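Local structure of MATE family efflux transporter (Vibrio cholerae, 6IDP) at residues 77-82 / 155-160; 93-98 / 148-153. The protein probably exports drugs and other toxic compounds across the cell membrane, as a MATE-family multidrug transporter whose conformation changes in an H+-dependent manner. All blocks are in the same frame, centred on the assembly; numbering follows the deposited sequence.

Two ways in which neighbouring transmembrane helices meet are illustrated here, one at helix ends and one along helix sides. Contact 1 (77-82 with 155-160) and contact 2 (93-98 with 148-153) lie on the same side of the chain's centre, with their own centres about 14 Å apart. Both draw on helix 124-156: contact 2 uses its flank, contact 1 its C-terminal end, about two turns further on. The partners, helix 54-80 and helix 84-111, follow each other in the chain, so the segments run 77-82, 93-98, 148-153, 155-160. All belong to the first of the two MatE regions of the protein, where helix 124-156 thus packs against two consecutive helices of a single bundle.

Contact 1: 77-82 / 155-160; sequences RAIGAG and RANGNT
The nearest CA atoms across the two segments, those of I79 and N157, are 7.6 Å apart, and no hydrogen bond joins 77-82 to 155-160. Both segments are helix ends that run out into turns. At 77-82 the chain leaves helix 54-80 through G82, whose positive phi (78°) accompanies bonds back into the last turn, among them G82 N to I79 O at 2.9 Å. Helix 124-156 ends similarly at G158, where G158 N reaches R155 O at 2.8 Å.

One side chain spans the gap. I79 points toward the other segment, and its extended CG1 branch (chi2 176°) carries the methyl CD1 to 3.4 Å from N157 OD1 and 3.5 Å from A156 O. The isoleucine and asparagine side chains lie nearly perpendicular, and the methyl meets the oxygen-bearing end of the amide. The other end of that amide turns back to the last turn of helix 124-156, where N157 ND2 bonds to V153 O. W216, from a loop, also touches N157, while A87 of helix 84-111 packs on I79.

With 90 Å² buried, this is a light van der Waals touch between two helix C-termini, each finished by a Schellman motif with a positive-phi glycine.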
ATOM      1  N   ARG A  77     -13.817 -11.257 -10.282  1.00 23.63           N
ATOM      2  CA  ARG A  77     -15.176 -11.151 -10.800  1.00 25.41           C
ATOM      3  C   ARG A  77     -15.407 -12.152 -11.929  1.00 29.64           C
ATOM      4  O   ARG A  77     -16.453 -12.796 -11.988  1.00 30.32           O
ATOM      5  CB  ARG A  77     -15.465  -9.729 -11.286  1.00 25.52           C
ATOM      6  CG  ARG A  77     -16.893  -9.530 -11.752  1.00 26.54           C
ATOM      7  CD  ARG A  77     -17.191  -8.067 -12.004  1.00 34.49           C
ATOM      8  NE  ARG A  77     -18.572  -7.865 -12.426  1.00 44.11           N
ATOM      9  CZ  ARG A  77     -19.164  -6.677 -12.496  1.00 55.76           C
ATOM     10  NH1 ARG A  77     -18.497  -5.579 -12.168  1.00 58.25           N
ATOM     11  NH2 ARG A  77     -20.427  -6.587 -12.890  1.00 63.44           N
ATOM     12  N   ALA A  78     -14.422 -12.289 -12.813  1.00 26.31           N
ATOM     13  CA  ALA A  78     -14.506 -13.256 -13.902  1.00 27.52           C
ATOM     14  C   ALA A  78     -14.655 -14.675 -13.358  1.00 34.39           C
ATOM     15  O   ALA A  78     -15.414 -15.480 -13.898  1.00 34.97           O
ATOM     16  CB  ALA A  78     -13.284 -13.159 -14.801  1.00 24.94           C
ATOM     17  N   ILE A  79     -13.931 -14.976 -12.285  1.00 31.36           N
ATOM     18  CA  ILE A  79     -14.030 -16.286 -11.650  1.00 32.21           C
ATOM     19  C   ILE A  79     -15.427 -16.496 -11.074  1.00 29.60           C
ATOM     20  O   ILE A  79     -16.030 -17.552 -11.262  1.00 31.29           O
ATOM     21  CB  ILE A  79     -12.984 -16.461 -10.533  1.00 31.78           C
ATOM     22  CG1 ILE A  79     -11.570 -16.355 -11.106  1.00 29.43           C
ATOM     23  CG2 ILE A  79     -13.171 -17.804  -9.836  1.00 26.32           C
ATOM     24  CD1 ILE A  79     -10.480 -16.411 -10.062  1.00 37.71           C
ATOM     25  N   GLY A  80     -15.941 -15.482 -10.385  1.00 26.17           N
ATOM     26  CA  GLY A  80     -17.272 -15.553  -9.808  1.00 30.28           C
ATOM     27  C   GLY A  80     -18.346 -15.829 -10.844  1.00 31.66           C
ATOM     28  O   GLY A  80     -19.332 -16.514 -10.563  1.00 34.10           O
ATOM     29  N   ALA A  81     -18.149 -15.304 -12.049  1.00 26.87           N
ATOM     30  CA  ALA A  81     -19.111 -15.472 -13.134  1.00 32.39           C
ATOM     31  C   ALA A  81     -18.905 -16.791 -13.878  1.00 30.08           C
ATOM     32  O   ALA A  81     -19.602 -17.076 -14.851  1.00 37.38           O
ATOM     33  CB  ALA A  81     -19.020 -14.303 -14.101  1.00 35.36           C
ATOM     34  N   GLY A  82     -17.945 -17.589 -13.420  1.00 30.22           N
ATOM     35  CA  GLY A  82     -17.684 -18.885 -14.018  1.00 29.04           C
ATOM     36  C   GLY A  82     -16.901 -18.828 -15.318  1.00 35.30           C
ATOM     37  O   GLY A  82     -16.957 -19.762 -16.116  1.00 33.61           O
ATOM     38  N   ARG A 155      -4.066 -13.826  -5.132  1.00 29.15           N
ATOM     39  CA  ARG A 155      -5.130 -13.196  -4.367  1.00 28.31           C
ATOM     40  C   ARG A 155      -6.415 -13.142  -5.183  1.00 30.19           C
ATOM     41  O   ARG A 155      -7.494 -13.431  -4.669  1.00 31.99           O
ATOM     42  CB  ARG A 155      -4.701 -11.793  -3.918  1.00 24.76           C
ATOM     43  CG  ARG A 155      -3.647 -11.799  -2.810  1.00 32.77           C
ATOM     44  CD  ARG A 155      -3.092 -10.404  -2.525  1.00 39.37           C
ATOM     45  NE  ARG A 155      -4.131  -9.383  -2.579  1.00 44.80           N
ATOM     46  CZ  ARG A 155      -4.098  -8.325  -3.382  1.00 39.83           C
ATOM     47  NH1 ARG A 155      -3.068  -8.138  -4.193  1.00 27.50           N
ATOM     48  NH2 ARG A 155      -5.093  -7.449  -3.368  1.00 46.37           N
ATOM     49  N   ALA A 156      -6.288 -12.802  -6.461  1.00 23.90           N
ATOM     50  CA  ALA A 156      -7.433 -12.766  -7.366  1.00 28.63           C
ATOM     51  C   ALA A 156      -8.124 -14.127  -7.433  1.00 27.30           C
ATOM     52  O   ALA A 156      -9.335 -14.208  -7.623  1.00 35.53           O
ATOM     53  CB  ALA A 156      -7.002 -12.323  -8.756  1.00 25.78           C
ATOM     54  N   ASN A 157      -7.344 -15.191  -7.272  1.00 25.55           N
ATOM     55  CA  ASN A 157      -7.880 -16.547  -7.246  1.00 25.08           C
ATOM     56  C   ASN A 157      -8.178 -17.029  -5.826  1.00 28.27           C
ATOM     57  O   ASN A 157      -8.276 -18.230  -5.581  1.00 30.18           O
ATOM     58  CB  ASN A 157      -6.910 -17.509  -7.930  1.00 26.95           C
ATOM     59  CG  ASN A 157      -6.933 -17.381  -9.441  1.00 29.30           C
ATOM     60  OD1 ASN A 157      -7.604 -18.149 -10.127  1.00 31.18           O
ATOM     61  ND2 ASN A 157      -6.201 -16.403  -9.966  1.00 21.47           N
ATOM     62  N   GLY A 158      -8.305 -16.087  -4.896  1.00 31.20           N
ATOM     63  CA  GLY A 158      -8.727 -16.391  -3.540  1.00 28.42           C
ATOM     64  C   GLY A 158      -7.675 -17.014  -2.642  1.00 30.34           C
ATOM     65  O   GLY A 158      -8.007 -17.716  -1.688  1.00 33.93           O
ATOM     66  N   ASN A 159      -6.405 -16.759  -2.936  1.00 29.27           N
ATOM     67  CA  ASN A 159      -5.324 -17.304  -2.127  1.00 27.98           C
ATOM     68  C   ASN A 159      -4.415 -16.204  -1.594  1.00 26.63           C
ATOM     69  O   ASN A 159      -3.731 -15.528  -2.363  1.00 28.96           O
ATOM     70  CB  ASN A 159      -4.512 -18.321  -2.939  1.00 26.50           C
ATOM     71  CG  ASN A 159      -3.469 -19.049  -2.099  1.00 29.24           C
ATOM     72  OD1 ASN A 159      -2.653 -18.429  -1.418  1.00 34.30           O
ATOM     73  ND2 ASN A 159      -3.497 -20.372  -2.145  1.00 26.37           N
ATOM     74  N   THR A 160      -4.411 -16.038  -0.274  1.00 22.84           N
ATOM     75  CA  THR A 160      -3.529 -15.076   0.386  1.00 32.95           C
ATOM     76  C   THR A 160      -2.426 -15.777   1.181  1.00 32.45           C
ATOM     77  O   THR A 160      -1.412 -15.168   1.517  1.00 36.57           O
ATOM     78  CB  THR A 160      -4.312 -14.143   1.334  1.00 35.63           C
ATOM     79  OG1 THR A 160      -5.058 -14.927   2.271  1.00 36.47           O
ATOM     80  CG2 THR A 160      -5.265 -13.256   0.547  1.00 32.53           C
TER

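Contact 2: 93-98 / 148-153; sequences LVIVIG and YFYYSV. With OLC ((2R)-2,3-dihydroxypropyl (9Z)-octadec-9-enoate), chain B.
I95 and F149, which bury the most surface here (82 and 75 Å²), meet where helices 93-98 and 148-153 run nearly antiparallel, with 160° between their directions and 9.8 Å between their axes. The far end of I95 swings across, bent at its second torsion (chi2 -58°), and its CD1 methyl lies between F149 CB and the Y150 ring. I95 CD1 is 4.0 Å from F149 CB, the two side chains running alongside each other in opposing directions. Beside this, I95 CD1 sits over the centre of the Y150 ring, 12° from the ring normal and 4.0 Å from the centroid of that ring: a CH-pi contact over one face.

F149 sends its ring on to G98, where F149 CE2 approaches G98 CA to 3.4 Å. With no side chain at G98, the ring comes down directly on the backbone. Within 148-153, S152 OG bonds to Y148 O at 3.0 Å, approaching from the opposite face of the carbonyl plane to S152 N. Y151 CE2 meets C18 of the lipid OLC at 3.6 Å.

Helix 54-80 packs beside the pair, with L67 touching F149 and T71 touching V94; helix 226-259 meets L93 and I97, and helix 161-184 meets Y151.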
ATOM      1  N   LEU A  93      -2.059 -12.187 -19.135  1.00 29.85           N
ATOM      2  CA  LEU A  93      -2.000 -10.850 -19.722  1.00 34.17           C
ATOM      3  C   LEU A  93      -1.422  -9.828 -18.744  1.00 36.64           C
ATOM      4  O   LEU A  93      -0.641  -8.961 -19.134  1.00 27.87           O
ATOM      5  CB  LEU A  93      -3.388 -10.400 -20.187  1.00 33.46           C
ATOM      6  CG  LEU A  93      -3.458  -9.003 -20.814  1.00 37.91           C
ATOM      7  CD1 LEU A  93      -2.642  -8.938 -22.100  1.00 36.58           C
ATOM      8  CD2 LEU A  93      -4.895  -8.574 -21.064  1.00 31.99           C
ATOM      9  N   VAL A  94      -1.809  -9.940 -17.475  1.00 22.60           N
ATOM     10  CA  VAL A  94      -1.328  -9.035 -16.435  1.00 32.35           C
ATOM     11  C   VAL A  94       0.185  -9.152 -16.244  1.00 32.44           C
ATOM     12  O   VAL A  94       0.887  -8.146 -16.140  1.00 31.92           O
ATOM     13  CB  VAL A  94      -2.037  -9.306 -15.095  1.00 30.98           C
ATOM     14  CG1 VAL A  94      -1.341  -8.569 -13.960  1.00 35.64           C
ATOM     15  CG2 VAL A  94      -3.498  -8.895 -15.183  1.00 31.34           C
ATOM     16  N   ILE A  95       0.677 -10.387 -16.208  1.00 32.20           N
ATOM     17  CA  ILE A  95       2.106 -10.650 -16.079  1.00 33.24           C
ATOM     18  C   ILE A  95       2.884 -10.013 -17.232  1.00 32.24           C
ATOM     19  O   ILE A  95       3.942  -9.414 -17.026  1.00 33.01           O
ATOM     20  CB  ILE A  95       2.397 -12.167 -16.033  1.00 30.15           C
ATOM     21  CG1 ILE A  95       1.733 -12.803 -14.809  1.00 28.29           C
ATOM     22  CG2 ILE A  95       3.887 -12.429 -15.999  1.00 31.32           C
ATOM     23  CD1 ILE A  95       2.178 -12.202 -13.492  1.00 25.97           C
ATOM     24  N   VAL A  96       2.344 -10.132 -18.443  1.00 32.75           N
ATOM     25  CA  VAL A  96       2.980  -9.573 -19.631  1.00 32.08           C
ATOM     26  C   VAL A  96       2.940  -8.041 -19.623  1.00 38.68           C
ATOM     27  O   VAL A  96       3.952  -7.390 -19.887  1.00 37.06           O
ATOM     28  CB  VAL A  96       2.317 -10.112 -20.915  1.00 26.94           C
ATOM     29  CG1 VAL A  96       2.761  -9.320 -22.133  1.00 27.28           C
ATOM     30  CG2 VAL A  96       2.637 -11.591 -21.088  1.00 25.44           C
ATOM     31  N   ILE A  97       1.776  -7.479 -19.309  1.00 39.60           N
ATOM     32  CA  ILE A  97       1.605  -6.030 -19.204  1.00 42.73           C
ATOM     33  C   ILE A  97       2.547  -5.423 -18.169  1.00 36.55           C
ATOM     34  O   ILE A  97       3.226  -4.431 -18.436  1.00 34.76           O
ATOM     35  CB  ILE A  97       0.151  -5.657 -18.826  1.00 53.53           C
ATOM     36  CG1 ILE A  97      -0.795  -5.940 -19.992  1.00 58.25           C
ATOM     37  CG2 ILE A  97       0.056  -4.193 -18.410  1.00 54.68           C
ATOM     38  CD1 ILE A  97      -0.435  -5.203 -21.261  1.00 61.86           C
ATOM     39  N   GLY A  98       2.580  -6.023 -16.985  1.00 27.92           N
ATOM     40  CA  GLY A  98       3.434  -5.545 -15.918  1.00 30.58           C
ATOM     41  C   GLY A  98       4.903  -5.687 -16.261  1.00 31.59           C
ATOM     42  O   GLY A  98       5.698  -4.787 -15.994  1.00 30.75           O
ATOM     43  N   TYR A 148       5.069  -9.097  -7.066  1.00 31.73           N
ATOM     44  CA  TYR A 148       3.815  -8.520  -6.600  1.00 29.87           C
ATOM     45  C   TYR A 148       2.656  -8.856  -7.540  1.00 30.96           C
ATOM     46  O   TYR A 148       1.534  -9.096  -7.091  1.00 29.95           O
ATOM     47  CB  TYR A 148       3.944  -7.001  -6.443  1.00 28.39           C
ATOM     48  CG  TYR A 148       2.708  -6.353  -5.856  1.00 36.80           C
ATOM     49  CD1 TYR A 148       2.483  -6.361  -4.486  1.00 39.52           C
ATOM     50  CD2 TYR A 148       1.761  -5.740  -6.670  1.00 33.37           C
ATOM     51  CE1 TYR A 148       1.355  -5.778  -3.939  1.00 37.03           C
ATOM     52  CE2 TYR A 148       0.627  -5.152  -6.132  1.00 32.04           C
ATOM     53  CZ  TYR A 148       0.431  -5.175  -4.766  1.00 36.45           C
ATOM     54  OH  TYR A 148      -0.690  -4.592  -4.221  1.00 41.04           O
ATOM     55  N   PHE A 149       2.928  -8.872  -8.842  1.00 28.55           N
ATOM     56  CA  PHE A 149       1.903  -9.201  -9.826  1.00 26.80           C
ATOM     57  C   PHE A 149       1.478 -10.663  -9.701  1.00 25.75           C
ATOM     58  O   PHE A 149       0.300 -10.987  -9.853  1.00 29.00           O
ATOM     59  CB  PHE A 149       2.397  -8.906 -11.247  1.00 27.70           C
ATOM     60  CG  PHE A 149       2.713  -7.455 -11.492  1.00 30.30           C
ATOM     61  CD1 PHE A 149       1.976  -6.454 -10.877  1.00 31.38           C
ATOM     62  CD2 PHE A 149       3.757  -7.093 -12.335  1.00 29.15           C
ATOM     63  CE1 PHE A 149       2.272  -5.117 -11.102  1.00 34.82           C
ATOM     64  CE2 PHE A 149       4.060  -5.759 -12.559  1.00 26.63           C
ATOM     65  CZ  PHE A 149       3.317  -4.772 -11.947  1.00 32.52           C
ATOM     66  N   TYR A 150       2.438 -11.543  -9.429  1.00 23.73           N
ATOM     67  CA  TYR A 150       2.123 -12.940  -9.145  1.00 25.92           C
ATOM     68  C   TYR A 150       1.266 -13.047  -7.890  1.00 26.01           C
ATOM     69  O   TYR A 150       0.323 -13.839  -7.838  1.00 30.15           O
ATOM     70  CB  TYR A 150       3.394 -13.775  -8.976  1.00 19.73           C
ATOM     71  CG  TYR A 150       4.013 -14.253 -10.271  1.00 30.75           C
ATOM     72  CD1 TYR A 150       3.362 -15.181 -11.073  1.00 31.27           C
ATOM     73  CD2 TYR A 150       5.260 -13.795 -10.678  1.00 27.12           C
ATOM     74  CE1 TYR A 150       3.930 -15.628 -12.255  1.00 31.44           C
ATOM     75  CE2 TYR A 150       5.836 -14.236 -11.853  1.00 28.09           C
ATOM     76  CZ  TYR A 150       5.168 -15.150 -12.638  1.00 36.58           C
ATOM     77  OH  TYR A 150       5.741 -15.587 -13.808  1.00 38.26           O
ATOM     78  N   TYR A 151       1.605 -12.251  -6.878  1.00 27.63           N
ATOM     79  CA  TYR A 151       0.840 -12.206  -5.635  1.00 25.68           C
ATOM     80  C   TYR A 151      -0.597 -11.772  -5.900  1.00 25.95           C
ATOM     81  O   TYR A 151      -1.531 -12.269  -5.272  1.00 32.51           O
ATOM     82  CB  TYR A 151       1.483 -11.248  -4.623  1.00 23.31           C
ATOM     83  CG  TYR A 151       2.757 -11.752  -3.984  1.00 26.14           C
ATOM     84  CD1 TYR A 151       3.164 -13.072  -4.132  1.00 25.82           C
ATOM     85  CD2 TYR A 151       3.550 -10.903  -3.221  1.00 28.83           C
ATOM     86  CE1 TYR A 151       4.332 -13.529  -3.539  1.00 28.66           C
ATOM     87  CE2 TYR A 151       4.717 -11.350  -2.630  1.00 29.86           C
ATOM     88  CZ  TYR A 151       5.101 -12.661  -2.790  1.00 31.43           C
ATOM     89  OH  TYR A 151       6.263 -13.099  -2.200  1.00 37.90           O
ATOM     90  N   SER A 152      -0.762 -10.838  -6.831  1.00 23.50           N
ATOM     91  CA  SER A 152      -2.076 -10.308  -7.170  1.00 24.86           C
ATOM     92  C   SER A 152      -2.930 -11.345  -7.892  1.00 26.21           C
ATOM     93  O   SER A 152      -4.143 -11.386  -7.709  1.00 31.40           O
ATOM     94  CB  SER A 152      -1.941  -9.049  -8.029  1.00 23.52           C
ATOM     95  OG  SER A 152      -1.248  -8.035  -7.321  1.00 38.63           O
ATOM     96  N   VAL A 153      -2.294 -12.178  -8.711  1.00 24.20           N
ATOM     97  CA  VAL A 153      -2.999 -13.264  -9.378  1.00 27.71           C
ATOM     98  C   VAL A 153      -3.442 -14.326  -8.363  1.00 30.52           C
ATOM     99  O   VAL A 153      -4.563 -14.829  -8.439  1.00 32.73           O
ATOM    100  CB  VAL A 153      -2.130 -13.906 -10.484  1.00 23.72           C
ATOM    101  CG1 VAL A 153      -2.791 -15.162 -11.033  1.00 24.58           C
ATOM    102  CG2 VAL A 153      -1.876 -12.902 -11.602  1.00 22.97           C
TER
HETATM  103  C18 OLC B 501       7.163  -8.779  -2.178  1.00 54.74           C
HETATM  104  C10 OLC B 501       3.428  -2.933  -0.971  1.00 69.11           C
HETATM  105  C9  OLC B 501       2.177  -2.924  -0.465  1.00 67.69           C
HETATM  106  C17 OLC B 501       6.443  -7.706  -2.964  1.00 57.25           C
HETATM  107  C11 OLC B 501       3.647  -2.943  -2.467  1.00 69.06           C
HETATM  108  C8  OLC B 501       0.979  -2.923  -1.388  1.00 66.55           C
HETATM  109  C16 OLC B 501       7.455  -6.831  -3.673  1.00 62.56           C
HETATM  110  C12 OLC B 501       5.117  -3.146  -2.769  1.00 71.69           C
HETATM  111  C15 OLC B 501       6.924  -5.418  -3.799  1.00 65.63           C
HETATM  112  C13 OLC B 501       5.639  -4.328  -1.979  1.00 73.65           C
HETATM  113  C14 OLC B 501       7.022  -4.707  -2.466  1.00 71.61           C